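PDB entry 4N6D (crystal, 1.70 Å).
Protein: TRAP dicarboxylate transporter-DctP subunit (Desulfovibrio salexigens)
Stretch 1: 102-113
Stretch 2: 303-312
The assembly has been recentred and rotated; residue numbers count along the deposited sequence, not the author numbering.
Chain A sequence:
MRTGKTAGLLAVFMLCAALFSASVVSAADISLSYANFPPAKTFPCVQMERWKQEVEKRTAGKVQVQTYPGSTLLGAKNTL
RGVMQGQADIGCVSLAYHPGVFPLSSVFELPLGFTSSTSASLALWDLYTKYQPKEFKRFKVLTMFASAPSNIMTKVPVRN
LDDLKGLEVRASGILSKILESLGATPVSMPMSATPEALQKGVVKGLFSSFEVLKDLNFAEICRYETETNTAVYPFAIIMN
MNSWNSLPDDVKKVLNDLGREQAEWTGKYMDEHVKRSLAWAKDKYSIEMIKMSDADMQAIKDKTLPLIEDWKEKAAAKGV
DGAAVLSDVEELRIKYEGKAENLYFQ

Stretch 1 (102-113) FPLSSVFELPLG
Stretch 2 303-312: KTLPLIEDWK

Residues 303-312 form part of a longer helix, kinked where N of Pro-306 and N of Leu-307 lack a bond to the preceding turn; N of Leu-307 bonds instead to O of Thr-304 at 2.9 Å. Against one side of it lies an irregular segment, 102-113, in which a 3-10 turn spans 105-109 before the chain extends through Leu-110 (phi/psi -84/161°) and Pro-111 (-74/99°). The two run in opposite senses: CA of Val-107 lies 7.2 Å from CA of Trp-311, CA of Leu-110 6.6 Å from CA of Ile-308, and CA of Pro-111 7.8 Å from CA of Thr-304. Together they bury 419 Å², both sides summed.

The largest bump is Trp-311, pointing toward the first stretch with chi1 t (176°) and chi2 87°. Its indole lies in a hollow lined by Pro-103, Leu-104, Ser-106, Val-107 and Leu-110. Val-107, chi1 p (68°), covers one face: its CG2 sits 3.9 Å from the centroid of the six-membered ring, 15° off the normal, a CH-pi contact, while its CB approaches CZ2 of Trp-311 to 3.4 Å. A compact branched side chain suits this close packing on a flat ring. At the ring edge, NE1 of Trp-311 donates a hydrogen bond to OG of Ser-106 (3.0 Å, N-H...O angle 149°). Ser-106, chi1 p (61°), in turn donates from OG to the carbonyl O of Phe-102 at 2.7 Å, so one small hydroxyl ties the indole to the loop that leads into the 3-10 segment.

Leu-110, chi1 m and chi2 t, is the bump returned by the first stretch. Pointing toward the helix, it enters the space between Trp-311, Leu-307 and Ile-308: its CD1 reaches CG of Trp-311 at 3.6 Å, its CD2 is 3.7 Å from O of Leu-307, and its CB meets CD1 of Ile-308 at 3.6 Å, engaging both side chains and helix backbone.

Ile-308 leaves its backbone sideways, but chi1 and chi2, both m, bring CD1 nearer, into a pocket formed by three successive residues. Besides Leu-110, CD1 of Ile-308 contacts CD of Pro-111 at 4.1 Å and CD2 of Leu-112 at 4.0 Å; Leu-112 is m,t. Farther along, the CA-to-CB bond of Pro-111 points toward the helix; its ring is C-gamma endo, with CG 4.0 Å from OG1 of Thr-304. Thr-304, chi1 p, offers a short side chain here, and its hydroxyl is satisfied elsewhere in the structure.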

# COMPACT_ATOMS: atom_id res chain seq x y z
N PHE A 102 -12.06 -8.96 1.34
CA PHE A 102 -12.27 -7.51 1.50
C PHE A 102 -12.89 -6.91 0.24
O PHE A 102 -12.27 -6.11 -0.45
CB PHE A 102 -10.94 -6.84 1.82
CG PHE A 102 -10.28 -7.42 3.04
CD1 PHE A 102 -10.75 -7.12 4.29
CD2 PHE A 102 -9.20 -8.28 2.92
CE1 PHE A 102 -10.16 -7.65 5.41
CE2 PHE A 102 -8.62 -8.83 4.06
CZ PHE A 102 -9.10 -8.50 5.29
N PRO A 103 -14.13 -7.28 -0.06
CA PRO A 103 -14.72 -6.84 -1.33
C PRO A 103 -14.85 -5.34 -1.46
O PRO A 103 -14.83 -4.85 -2.60
CB PRO A 103 -16.11 -7.47 -1.31
CG PRO A 103 -16.35 -7.89 0.10
CD PRO A 103 -15.00 -8.25 0.63
N LEU A 104 -15.00 -4.61 -0.36
CA LEU A 104 -15.08 -3.14 -0.48
C LEU A 104 -13.70 -2.52 -0.50
O LEU A 104 -13.36 -1.82 -1.46
CB LEU A 104 -15.91 -2.51 0.64
CG LEU A 104 -16.18 -1.02 0.35
CD1 LEU A 104 -17.64 -0.70 0.64
CD2 LEU A 104 -15.26 -0.21 1.19
N SER A 105 -12.91 -2.77 0.55
CA SER A 105 -11.64 -2.06 0.70
C SER A 105 -10.62 -2.43 -0.36
O SER A 105 -9.71 -1.64 -0.63
CB SER A 105 -11.04 -2.29 2.09
OG SER A 105 -11.94 -1.86 3.11
N SER A 106 -10.76 -3.61 -0.96
CA SER A 106 -9.89 -4.03 -2.06
C SER A 106 -9.94 -3.08 -3.28
O SER A 106 -9.13 -3.19 -4.19
CB SER A 106 -10.24 -5.45 -2.49
OG SER A 106 -11.57 -5.55 -2.95
N VAL A 107 -10.91 -2.16 -3.29
CA VAL A 107 -10.97 -1.19 -4.38
C VAL A 107 -9.64 -0.47 -4.45
O VAL A 107 -9.17 -0.07 -5.55
CB VAL A 107 -12.14 -0.19 -4.19
CG1 VAL A 107 -11.90 0.72 -3.00
CG2 VAL A 107 -12.37 0.62 -5.46
N PHE A 108 -8.98 -0.32 -3.30
CA PHE A 108 -7.72 0.42 -3.26
C PHE A 108 -6.52 -0.34 -3.83
O PHE A 108 -5.41 0.20 -3.86
CB PHE A 108 -7.39 0.94 -1.87
CG PHE A 108 -7.95 2.29 -1.61
CD1 PHE A 108 -7.22 3.42 -1.94
CD2 PHE A 108 -9.23 2.45 -1.12
CE1 PHE A 108 -7.73 4.68 -1.76
CE2 PHE A 108 -9.75 3.75 -0.93
CZ PHE A 108 -8.99 4.84 -1.27
N GLU A 109 -6.74 -1.56 -4.30
CA GLU A 109 -5.71 -2.31 -5.05
C GLU A 109 -5.67 -1.94 -6.55
O GLU A 109 -4.72 -2.25 -7.22
CB GLU A 109 -5.96 -3.81 -4.92
CG GLU A 109 -5.95 -4.29 -3.49
CD GLU A 109 -6.68 -5.61 -3.29
OE1 GLU A 109 -6.91 -6.33 -4.28
OE2 GLU A 109 -7.03 -5.91 -2.13
N LEU A 110 -6.70 -1.28 -7.03
CA LEU A 110 -6.88 -1.04 -8.44
C LEU A 110 -6.09 0.20 -8.88
O LEU A 110 -5.75 1.05 -8.06
CB LEU A 110 -8.37 -0.75 -8.73
CG LEU A 110 -9.29 -1.91 -8.42
CD1 LEU A 110 -10.76 -1.47 -8.52
CD2 LEU A 110 -9.00 -3.09 -9.34
N PRO A 111 -5.83 0.31 -10.18
CA PRO A 111 -5.22 1.53 -10.72
C PRO A 111 -6.23 2.66 -10.75
O PRO A 111 -7.05 2.74 -11.67
CB PRO A 111 -4.80 1.11 -12.12
CG PRO A 111 -5.71 -0.04 -12.47
CD PRO A 111 -5.98 -0.76 -11.18
N LEU A 112 -6.16 3.54 -9.75
CA LEU A 112 -7.17 4.56 -9.55
C LEU A 112 -6.58 5.95 -9.56
O LEU A 112 -7.27 6.91 -9.23
CB LEU A 112 -7.95 4.32 -8.26
CG LEU A 112 -8.79 3.03 -8.26
CD1 LEU A 112 -9.60 2.94 -7.00
CD2 LEU A 112 -9.72 2.94 -9.46
N GLY A 113 -5.32 6.06 -9.95
CA GLY A 113 -4.70 7.36 -10.13
C GLY A 113 -4.09 8.01 -8.90
O GLY A 113 -3.70 9.17 -8.97
N LYS A 303 -6.53 0.27 -21.37
CA LYS A 303 -6.13 -1.13 -21.44
C LYS A 303 -6.34 -1.84 -20.13
O LYS A 303 -6.40 -3.07 -20.09
CB LYS A 303 -4.67 -1.26 -21.89
CG LYS A 303 -4.49 -0.93 -23.39
CD LYS A 303 -3.02 -0.68 -23.73
CE LYS A 303 -2.78 -0.36 -25.20
NZ LYS A 303 -2.92 -1.54 -26.12
N THR A 304 -6.45 -1.08 -19.04
CA THR A 304 -6.55 -1.69 -17.72
C THR A 304 -7.97 -1.56 -17.15
O THR A 304 -8.26 -2.03 -16.07
CB THR A 304 -5.48 -1.16 -16.71
OG1 THR A 304 -5.62 0.25 -16.50
CG2 THR A 304 -4.07 -1.45 -17.20
N LEU A 305 -8.87 -0.96 -17.92
CA LEU A 305 -10.27 -0.85 -17.48
C LEU A 305 -10.90 -2.21 -17.11
O LEU A 305 -11.67 -2.29 -16.16
CB LEU A 305 -11.11 -0.09 -18.51
CG LEU A 305 -12.51 0.34 -18.07
CD1 LEU A 305 -12.49 1.07 -16.72
CD2 LEU A 305 -13.11 1.24 -19.13
N PRO A 306 -10.55 -3.30 -17.82
CA PRO A 306 -11.07 -4.62 -17.42
C PRO A 306 -10.78 -5.01 -15.96
O PRO A 306 -11.57 -5.76 -15.37
CB PRO A 306 -10.40 -5.58 -18.39
CG PRO A 306 -10.12 -4.72 -19.62
CD PRO A 306 -9.80 -3.36 -19.10
N LEU A 307 -9.69 -4.51 -15.37
CA LEU A 307 -9.38 -4.87 -13.98
C LEU A 307 -10.41 -4.22 -13.07
O LEU A 307 -10.82 -4.79 -12.08
CB LEU A 307 -7.97 -4.44 -13.59
CG LEU A 307 -6.88 -5.13 -14.41
CD1 LEU A 307 -5.49 -4.58 -14.07
CD2 LEU A 307 -6.91 -6.64 -14.18
N ILE A 308 -10.85 -3.02 -13.44
CA ILE A 308 -11.85 -2.30 -12.67
C ILE A 308 -13.18 -3.02 -12.84
O ILE A 308 -13.95 -3.23 -11.88
CB ILE A 308 -12.00 -0.85 -13.16
CG1 ILE A 308 -10.65 -0.13 -13.21
CG2 ILE A 308 -13.00 -0.12 -12.29
CD1 ILE A 308 -9.94 -0.12 -11.96
N GLU A 309 -13.48 -3.42 -14.08
CA GLU A 309 -14.74 -4.11 -14.33
C GLU A 309 -14.83 -5.45 -13.58
O GLU A 309 -15.89 -5.78 -13.06
CB GLU A 309 -14.95 -4.31 -15.83
CG GLU A 309 -14.94 -3.00 -16.63
CD GLU A 309 -16.05 -2.02 -16.23
OE1 GLU A 309 -17.07 -2.47 -15.70
OE2 GLU A 309 -15.87 -0.79 -16.44
N ASP A 310 -13.71 -6.18 -13.50
CA ASP A 310 -13.63 -7.41 -12.71
C ASP A 310 -13.92 -7.11 -11.26
O ASP A 310 -14.70 -7.81 -10.60
CB ASP A 310 -12.23 -8.01 -12.85
CG ASP A 310 -12.00 -9.22 -11.95
OD1 ASP A 310 -12.76 -10.21 -12.05
OD2 ASP A 310 -11.04 -9.16 -11.16
N TRP A 311 -13.31 -6.05 -10.74
CA TRP A 311 -13.52 -5.72 -9.34
C TRP A 311 -14.99 -5.39 -9.07
O TRP A 311 -15.56 -5.82 -8.07
CB TRP A 311 -12.60 -4.57 -8.88
CG TRP A 311 -12.89 -4.19 -7.46
CD1 TRP A 311 -12.36 -4.75 -6.34
CD2 TRP A 311 -13.84 -3.23 -7.02
NE1 TRP A 311 -12.91 -4.19 -5.22
CE2 TRP A 311 -13.82 -3.24 -5.61
CE3 TRP A 311 -14.68 -2.33 -7.68
CZ2 TRP A 311 -14.64 -2.40 -4.85
CZ3 TRP A 311 -15.48 -1.50 -6.92
CH2 TRP A 311 -15.46 -1.54 -5.53
N LYS A 312 -15.59 -4.62 -9.97
CA LYS A 312 -17.00 -4.27 -9.82
C LYS A 312 -17.91 -5.50 -9.80
O LYS A 312 -18.87 -5.52 -9.05
CB LYS A 312 -17.44 -3.31 -10.92
CG LYS A 312 -16.91 -1.89 -10.79
CD LYS A 312 -17.60 -0.96 -11.80
CE LYS A 312 -17.33 -1.33 -13.21
NZ LYS A 312 -17.90 -0.28 -14.11